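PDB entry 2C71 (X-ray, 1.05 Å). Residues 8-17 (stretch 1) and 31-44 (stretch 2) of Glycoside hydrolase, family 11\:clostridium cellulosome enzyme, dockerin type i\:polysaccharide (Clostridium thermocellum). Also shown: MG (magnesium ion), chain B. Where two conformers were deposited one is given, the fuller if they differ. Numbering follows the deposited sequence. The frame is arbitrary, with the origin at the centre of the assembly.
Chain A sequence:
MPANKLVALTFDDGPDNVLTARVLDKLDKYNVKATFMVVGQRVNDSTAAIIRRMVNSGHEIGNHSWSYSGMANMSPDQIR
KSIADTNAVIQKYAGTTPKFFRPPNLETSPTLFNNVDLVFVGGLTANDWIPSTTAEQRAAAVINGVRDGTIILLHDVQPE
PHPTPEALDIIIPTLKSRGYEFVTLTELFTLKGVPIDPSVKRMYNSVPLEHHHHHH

Stretch 1 (8-17) ALTFDDGPDN
Stretch 2 (31-44) NVKATFMVVGQRVN

Two parallel strands lie side by side in one sheet: 35-38, and the strand that runs in from before Ala-8 and carries Thr-10 and Phe-11. Their axes cross at -23° and approach to 4.6 Å. Thr-10 pairs with Thr-35, Phe-11 with Phe-36 and Asp-12 with Met-37, CA to CA 4.7-4.8 Å. The stretches bury 745 Å² between them.

Asn-31 (57/46) follows a helix. Val-32 (chi1 t) points toward stretch 1; its CG1 lies 4.4 Å from Leu-9 CD2. Lys-33 points away, but water 2 links its O (2.7 Å) to Leu-9 N (2.8 Å). Ala-34 is extended (-147/-180). Its small CB fits 3.2 Å from Leu-9 O and 3.8 Å from Phe-11 CE2, at the ring edge.

Strand pairing then begins. Thr-35 N donates to Leu-9 O (3.1 Å), and Phe-11 N donates to Thr-35 O (2.9 Å). Thr-35 (m) shares a sheet face with Thr-10 (p). Thr-35 OG1 donates to water 1 (2.8 Å), which donates to Leu-9 O (2.8 Å). Phe-36 and Phe-11, both chi1 m, share the other face, packing buried apolar surface. Their rings are near parallel (24°) but slid apart, centroids 5.3 Å.

Met-37 N donates to Phe-11 O (2.8 Å); Met-37 O accepts from Asp-13 N (3.3 Å). Met-37 (m, m, m) starts on the Asp-12 face, its CB 3.0 Å from Asp-12 OD1, and its end then leaves stretch 1. Asp-13 (90/-4) binds magnesium through OD1 (2.1 Å).

Val-38 CB (m) lies 4.0 Å from Pro-15 CD; the Gly-14 to Pro-15 peptide is cis. Val-39 N donates to Gly-14 O (2.9 Å).

The 3-10 segment 40-42 follows, with Arg-42 N bonded to Val-39 O (2.9 Å). The long Arg-42 chain (m, t, t, -109°) carries its charge past Pro-15. Its NH1 forms a salt bridge with Asp-16 OD2 (3.0 Å). Water 5 joins NH1 of Arg-42 (2.9 Å) to Pro-15 O (2.8 Å). Val-43 (t) packs CG2 against Pro-15 CD (3.7 Å), apolar on apolar.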

ATOM      1  N   ALA A   8      -9.051  -3.231   2.942  1.00  7.03           N
ATOM      2  CA  ALA A   8      -8.135  -2.797   1.899  1.00  6.55           C
ATOM      3  C   ALA A   8      -6.777  -3.479   2.085  1.00  6.04           C
ATOM      4  O   ALA A   8      -6.055  -3.174   3.018  1.00  7.40           O
ATOM      5  CB  ALA A   8      -7.990  -1.314   1.923  1.00  7.68           C
ATOM      6  N   LEU A   9      -6.441  -4.307   1.138  0.50  6.22           N
ATOM      7  CA  LEU A   9      -5.197  -4.984   1.134  0.50  6.14           C
ATOM      8  C   LEU A   9      -4.174  -4.038   0.451  0.50  5.74           C
ATOM      9  O   LEU A   9      -4.423  -3.598  -0.688  0.50  5.47           O
ATOM     10  CB  LEU A   9      -5.471  -6.290   0.386  0.50  6.51           C
ATOM     11  CG  LEU A   9      -4.308  -7.249   0.259  0.50  6.97           C
ATOM     12  CD1 LEU A   9      -3.860  -7.781   1.603  0.50  8.51           C
ATOM     13  CD2 LEU A   9      -4.707  -8.381  -0.710  0.50  8.20           C
ATOM     14  N   THR A  10      -3.056  -3.697   1.124  1.00  5.56           N
ATOM     15  CA  THR A  10      -2.100  -2.736   0.613  1.00  5.71           C
ATOM     16  C   THR A  10      -0.677  -3.299   0.734  1.00  4.98           C
ATOM     17  O   THR A  10      -0.400  -4.120   1.620  1.00  6.06           O
ATOM     18  CB  THR A  10      -2.204  -1.367   1.313  1.00  6.29           C
ATOM     19  OG1 THR A  10      -1.634  -1.424   2.605  1.00  7.10           O
ATOM     20  CG2 THR A  10      -3.648  -0.846   1.380  1.00  8.77           C
ATOM     21  N   PHE A  11       0.188  -2.882  -0.199  1.00  4.78           N
ATOM     22  CA  PHE A  11       1.520  -3.467  -0.332  1.00  4.61           C
ATOM     23  C   PHE A  11       2.552  -2.373  -0.499  1.00  5.06           C
ATOM     24  O   PHE A  11       2.468  -1.573  -1.421  1.00  6.27           O
ATOM     25  CB  PHE A  11       1.580  -4.367  -1.559  1.00  5.20           C
ATOM     26  CG  PHE A  11       0.668  -5.551  -1.475  1.00  5.00           C
ATOM     27  CD1 PHE A  11       1.074  -6.698  -0.791  1.00  5.29           C
ATOM     28  CD2 PHE A  11      -0.601  -5.543  -2.059  1.00  5.08           C
ATOM     29  CE1 PHE A  11       0.214  -7.788  -0.654  1.00  5.90           C
ATOM     30  CE2 PHE A  11      -1.443  -6.630  -1.923  1.00  5.65           C
ATOM     31  CZ  PHE A  11      -1.030  -7.722  -1.220  1.00  5.67           C
ATOM     32  N   ASP A  12       3.549  -2.356   0.382  1.00  5.13           N
ATOM     33  CA  ASP A  12       4.622  -1.368   0.314  1.00  5.36           C
ATOM     34  C   ASP A  12       5.839  -1.881  -0.458  1.00  4.83           C
ATOM     35  O   ASP A  12       6.041  -3.091  -0.582  1.00  5.65           O
ATOM     36  CB  ASP A  12       5.042  -0.935   1.721  1.00  5.88           C
ATOM     37  CG  ASP A  12       4.045   0.012   2.360  1.00  7.55           C
ATOM     38  OD1 ASP A  12       3.120   0.469   1.655  1.00  9.42           O
ATOM     39  OD2 ASP A  12       4.187   0.299   3.567  1.00  8.45           O
ATOM     40  N   ASP A  13       6.728  -0.956  -0.805  1.00  5.04           N
ATOM     41  CA  ASP A  13       8.187  -1.081  -0.993  1.00  4.82           C
ATOM     42  C   ASP A  13       8.624  -1.448  -2.410  1.00  5.26           C
ATOM     43  O   ASP A  13       9.834  -1.489  -2.691  1.00  6.83           O
ATOM     44  CB  ASP A  13       8.904  -2.027  -0.013  1.00  5.40           C
ATOM     45  CG  ASP A  13       9.116  -1.436   1.393  1.00  6.18           C
ATOM     46  OD1 ASP A  13       8.564  -0.360   1.735  1.00  6.19           O
ATOM     47  OD2 ASP A  13       9.861  -2.102   2.167  1.00  8.52           O
ATOM     48  N   GLY A  14       7.655  -1.691  -3.302  1.00  5.28           N
ATOM     49  CA  GLY A  14       7.944  -1.988  -4.686  1.00  5.67           C
ATOM     50  C   GLY A  14       7.879  -0.757  -5.582  1.00  4.97           C
ATOM     51  O   GLY A  14       7.875   0.372  -5.102  1.00  5.54           O
ATOM     52  N   PRO A  15       7.894  -0.960  -6.916  1.00  5.15           N
ATOM     53  CA  PRO A  15       7.742  -2.244  -7.596  1.00  5.29           C
ATOM     54  C   PRO A  15       9.033  -3.003  -7.785  1.00  5.49           C
ATOM     55  O   PRO A  15      10.104  -2.403  -7.951  1.00  6.57           O
ATOM     56  CB  PRO A  15       7.238  -1.779  -8.996  1.00  6.48           C
ATOM     57  CG  PRO A  15       7.907  -0.448  -9.190  1.00  6.65           C
ATOM     58  CD  PRO A  15       7.812   0.200  -7.851  1.00  5.83           C
ATOM     59  N   ASP A  16       8.909  -4.313  -7.851  1.00  5.69           N
ATOM     60  CA  ASP A  16       9.998  -5.208  -8.263  1.00  5.77           C
ATOM     61  C   ASP A  16       9.432  -6.156  -9.291  1.00  5.25           C
ATOM     62  O   ASP A  16       8.427  -6.820  -9.031  1.00  5.91           O
ATOM     63  CB  ASP A  16      10.513  -5.956  -7.034  1.00  6.73           C
ATOM     64  CG  ASP A  16      11.678  -6.882  -7.319  1.00  7.24           C
ATOM     65  OD1 ASP A  16      11.486  -7.976  -7.854  1.00 11.80           O
ATOM     66  OD2 ASP A  16      12.804  -6.475  -6.996  1.00 10.73           O
ATOM     67  N   ASN A  17      10.004  -6.195 -10.493  1.00  5.37           N
ATOM     68  CA  ASN A  17       9.441  -7.032 -11.560  1.00  5.33           C
ATOM     69  C   ASN A  17       9.188  -8.454 -11.107  1.00  5.85           C
ATOM     70  O   ASN A  17       8.175  -9.031 -11.483  1.00  8.96           O
ATOM     71  CB  ASN A  17      10.306  -7.026 -12.784  1.00  5.65           C
ATOM     72  CG  ASN A  17      10.254  -5.733 -13.562  1.00  6.38           C
ATOM     73  OD1 ASN A  17      11.328  -5.291 -14.135  1.00  8.61           O
ATOM     74  ND2 ASN A  17       9.131  -5.120 -13.663  1.00  6.09           N
ATOM     75  N   ASN A  31      -9.172 -12.696  -8.235  1.00  7.72           N
ATOM     76  CA  ASN A  31      -9.917 -11.556  -8.752  1.00  8.57           C
ATOM     77  C   ASN A  31     -10.061 -10.447  -7.716  1.00  8.60           C
ATOM     78  O   ASN A  31     -11.147  -9.898  -7.526  1.00 10.52           O
ATOM     79  CB  ASN A  31     -11.297 -11.997  -9.246  1.00 11.02           C
ATOM     80  CG  ASN A  31     -12.012 -10.910 -10.021  1.00 12.74           C
ATOM     81  OD1 ASN A  31     -13.241 -10.839 -10.024  1.00 18.36           O
ATOM     82  ND2 ASN A  31     -11.245 -10.053 -10.686  1.00 15.16           N
ATOM     83  N   VAL A  32      -8.960 -10.122  -7.047  1.00  7.15           N
ATOM     84  CA  VAL A  32      -8.987  -9.174  -5.940  1.00  8.09           C
ATOM     85  C   VAL A  32      -8.234  -7.895  -6.288  1.00  7.45           C
ATOM     86  O   VAL A  32      -7.149  -7.940  -6.869  1.00  8.16           O
ATOM     87  CB  VAL A  32      -8.384  -9.783  -4.661  1.00  9.75           C
ATOM     88  CG1 VAL A  32      -7.977  -8.684  -3.690  1.00 11.59           C
ATOM     89  CG2 VAL A  32      -9.372 -10.739  -4.011  1.00 12.24           C
ATOM     90  N   LYS A  33      -8.817  -6.756  -5.928  1.00  6.92           N
ATOM     91  CA  LYS A  33      -8.150  -5.449  -6.109  1.00  7.18           C
ATOM     92  C   LYS A  33      -7.414  -5.057  -4.866  1.00  6.64           C
ATOM     93  O   LYS A  33      -7.885  -5.319  -3.769  1.00 10.03           O
ATOM     94  CB  LYS A  33      -9.198  -4.365  -6.461  1.00  9.22           C
ATOM     95  CG  LYS A  33      -9.915  -4.667  -7.827  1.00 11.28           C
ATOM     96  CD  LYS A  33     -10.926  -3.630  -8.202  1.00 15.24           C
ATOM     97  CE  LYS A  33     -11.698  -4.059  -9.519  1.00 17.81           C
ATOM     98  NZ  LYS A  33     -12.359  -5.444  -9.486  1.00 20.11           N
ATOM     99  N   ALA A  34      -6.309  -4.348  -5.035  1.00  5.63           N
ATOM    100  CA  ALA A  34      -5.445  -3.924  -3.919  1.00  5.31           C
ATOM    101  C   ALA A  34      -4.838  -2.573  -4.256  1.00  4.36           C
ATOM    102  O   ALA A  34      -5.072  -1.998  -5.316  1.00  5.70           O
ATOM    103  CB  ALA A  34      -4.399  -4.970  -3.620  1.00  6.97           C
ATOM    104  N   THR A  35      -4.022  -2.075  -3.328  1.00  4.66           N
ATOM    105  CA  THR A  35      -3.325  -0.803  -3.468  1.00  4.70           C
ATOM    106  C   THR A  35      -1.832  -1.022  -3.230  1.00  4.33           C
ATOM    107  O   THR A  35      -1.467  -1.684  -2.255  1.00  6.36           O
ATOM    108  CB  THR A  35      -3.859   0.258  -2.503  1.00  5.59           C
ATOM    109  OG1 THR A  35      -5.293   0.345  -2.640  1.00  5.98           O
ATOM    110  CG2 THR A  35      -3.262   1.625  -2.744  1.00  6.44           C
ATOM    111  N   PHE A  36      -1.004  -0.482  -4.098  1.00  4.12           N
ATOM    112  CA  PHE A  36       0.470  -0.578  -4.014  1.00  4.48           C
ATOM    113  C   PHE A  36       1.030   0.794  -3.685  1.00  4.08           C
ATOM    114  O   PHE A  36       0.807   1.741  -4.440  1.00  5.04           O
ATOM    115  CB  PHE A  36       1.047  -1.102  -5.327  1.00  4.33           C
ATOM    116  CG  PHE A  36       0.658  -2.517  -5.613  1.00  4.50           C
ATOM    117  CD1 PHE A  36      -0.563  -2.839  -6.209  1.00  4.99           C
ATOM    118  CD2 PHE A  36       1.493  -3.567  -5.218  1.00  4.99           C
ATOM    119  CE1 PHE A  36      -0.914  -4.158  -6.375  1.00  5.65           C
ATOM    120  CE2 PHE A  36       1.122  -4.885  -5.410  1.00  5.94           C
ATOM    121  CZ  PHE A  36      -0.093  -5.158  -6.004  1.00  5.70           C
ATOM    122  N   MET A  37       1.747   0.889  -2.583  1.00  4.30           N
ATOM    123  CA  MET A  37       2.407   2.133  -2.134  1.00  4.61           C
ATOM    124  C   MET A  37       3.855   2.017  -2.596  1.00  4.07           C
ATOM    125  O   MET A  37       4.642   1.238  -2.036  1.00  5.25           O
ATOM    126  CB  MET A  37       2.286   2.314  -0.613  1.00  5.06           C
ATOM    127  CG  MET A  37       0.878   2.191  -0.090  1.00  5.74           C
ATOM    128  SD  MET A  37      -0.383   3.275  -0.789  1.00  7.05           S
ATOM    129  CE  MET A  37       0.063   4.807   0.053  1.00  8.13           C
ATOM    130  N   VAL A  38       4.161   2.725  -3.672  1.00  4.39           N
ATOM    131  CA  VAL A  38       5.425   2.509  -4.410  1.00  4.45           C
ATOM    132  C   VAL A  38       6.473   3.539  -4.058  1.00  4.27           C
ATOM    133  O   VAL A  38       6.208   4.669  -3.614  1.00  5.04           O
ATOM    134  CB  VAL A  38       5.184   2.471  -5.934  1.00  5.73           C
ATOM    135  CG1 VAL A  38       4.221   1.345  -6.299  1.00  6.61           C
ATOM    136  CG2 VAL A  38       4.735   3.789  -6.482  1.00  6.70           C
ATOM    137  N   VAL A  39       7.707   3.124  -4.245  1.00  4.86           N
ATOM    138  CA  VAL A  39       8.907   3.909  -3.920  1.00  4.63           C
ATOM    139  C   VAL A  39       9.476   4.450  -5.227  1.00  4.55           C
ATOM    140  O   VAL A  39       9.783   3.705  -6.175  1.00  5.00           O
ATOM    141  CB  VAL A  39       9.918   3.027  -3.156  1.00  5.24           C
ATOM    142  CG1 VAL A  39      11.227   3.778  -2.915  1.00  6.60           C
ATOM    143  CG2 VAL A  39       9.299   2.585  -1.846  1.00  7.17           C
ATOM    144  N   GLY A  40       9.610   5.780  -5.301  1.00  5.19           N
ATOM    145  CA  GLY A  40       9.949   6.437  -6.548  1.00  5.83           C
ATOM    146  C   GLY A  40      11.230   5.956  -7.220  1.00  5.86           C
ATOM    147  O   GLY A  40      11.278   5.809  -8.448  1.00  6.67           O
ATOM    148  N   GLN A  41      12.267   5.697  -6.437  1.00  6.18           N
ATOM    149  CA  GLN A  41      13.556   5.110  -6.930  0.50  7.27           C
ATOM    150  C   GLN A  41      13.397   3.902  -7.741  1.00  7.74           C
ATOM    151  O   GLN A  41      14.290   3.588  -8.548  1.00 11.02           O
ATOM    152  CB  GLN A  41      14.547   4.759  -5.796  0.50  7.04           C
ATOM    153  CG  GLN A  41      15.318   5.985  -5.371  0.50  6.58           C
ATOM    154  CD  GLN A  41      16.150   5.797  -4.096  0.50  8.07           C
ATOM    155  OE1 GLN A  41      15.860   4.952  -3.271  0.50  7.06           O
ATOM    156  NE2 GLN A  41      17.230   6.592  -3.971  0.50  8.36           N
ATOM    157  N   ARG A  42      12.352   3.129  -7.490  1.00  6.37           N
ATOM    158  CA  ARG A  42      12.127   1.844  -8.152  1.00  7.24           C
ATOM    159  C   ARG A  42      11.258   1.940  -9.397  1.00  6.80           C
ATOM    160  O   ARG A  42      11.093   0.927 -10.082  1.00  9.68           O
ATOM    161  CB  ARG A  42      11.482   0.858  -7.188  1.00  7.12           C
ATOM    162  CG  ARG A  42      12.492   0.194  -6.242  1.00 11.47           C
ATOM    163  CD  ARG A  42      11.895  -0.962  -5.495  1.00 11.04           C
ATOM    164  NE  ARG A  42      12.786  -1.750  -4.663  1.00 10.63           N
ATOM    165  CZ  ARG A  42      13.187  -2.991  -4.941  1.00 11.96           C
ATOM    166  NH1 ARG A  42      12.949  -3.605  -6.089  1.00 11.17           N
ATOM    167  NH2 ARG A  42      13.876  -3.646  -4.031  1.00 12.80           N
ATOM    168  N   VAL A  43      10.693   3.105  -9.685  1.00  6.19           N
ATOM    169  CA  VAL A  43       9.778   3.288 -10.796  1.00  6.94           C
ATOM    170  C   VAL A  43      10.528   3.867 -11.984  1.00  8.18           C
ATOM    171  O   VAL A  43      10.921   5.043 -11.962  1.00  9.77           O
ATOM    172  CB  VAL A  43       8.603   4.212 -10.374  1.00  7.80           C
ATOM    173  CG1 VAL A  43       7.647   4.397 -11.546  1.00  9.48           C
ATOM    174  CG2 VAL A  43       7.847   3.647  -9.191  1.00  7.71           C
ATOM    175  N   ASN A  44      10.721   3.060 -13.026  1.00  7.27           N
ATOM    176  CA  ASN A  44      11.567   3.447 -14.144  1.00  7.13           C
ATOM    177  C   ASN A  44      11.164   2.637 -15.376  1.00  7.08           C
ATOM    178  O   ASN A  44      10.175   1.899 -15.330  1.00  6.22           O
ATOM    179  CB  ASN A  44      13.051   3.313 -13.794  1.00  8.55           C
ATOM    180  CG  ASN A  44      13.501   1.880 -13.485  1.00  7.41           C
ATOM    181  OD1 ASN A  44      14.558   1.696 -12.862  1.00  7.83           O
ATOM    182  ND2 ASN A  44      12.785   0.896 -13.945  1.00 10.00           N
TER
HETATM  183 MG    MG B1692       8.457   0.692   3.557  1.00  5.76          MG
HETATM  184  O   HOH W   1      -6.444  -1.658  -1.145  1.00  6.12           O
HETATM  185  O   HOH W   2      -8.047  -4.888  -1.109  1.00  6.64           O
HETATM  186  O   HOH W   3       6.949  -0.456   4.316  1.00  7.17           O
HETATM  187  O   HOH W   4       9.817  -0.651   4.380  1.00  8.27           O
HETATM  188  O   HOH W   5      12.695  -2.763  -8.812  1.00  8.74           O
HETATM  189  O   HOH W   6      14.398  -6.420  -4.722  1.00 17.96           O
HETATM  190  O   HOH W   7      10.044   1.936   3.221  1.00  7.76           O
HETATM  191  O   HOH W   8       8.212   1.686   5.494  1.00  8.25           O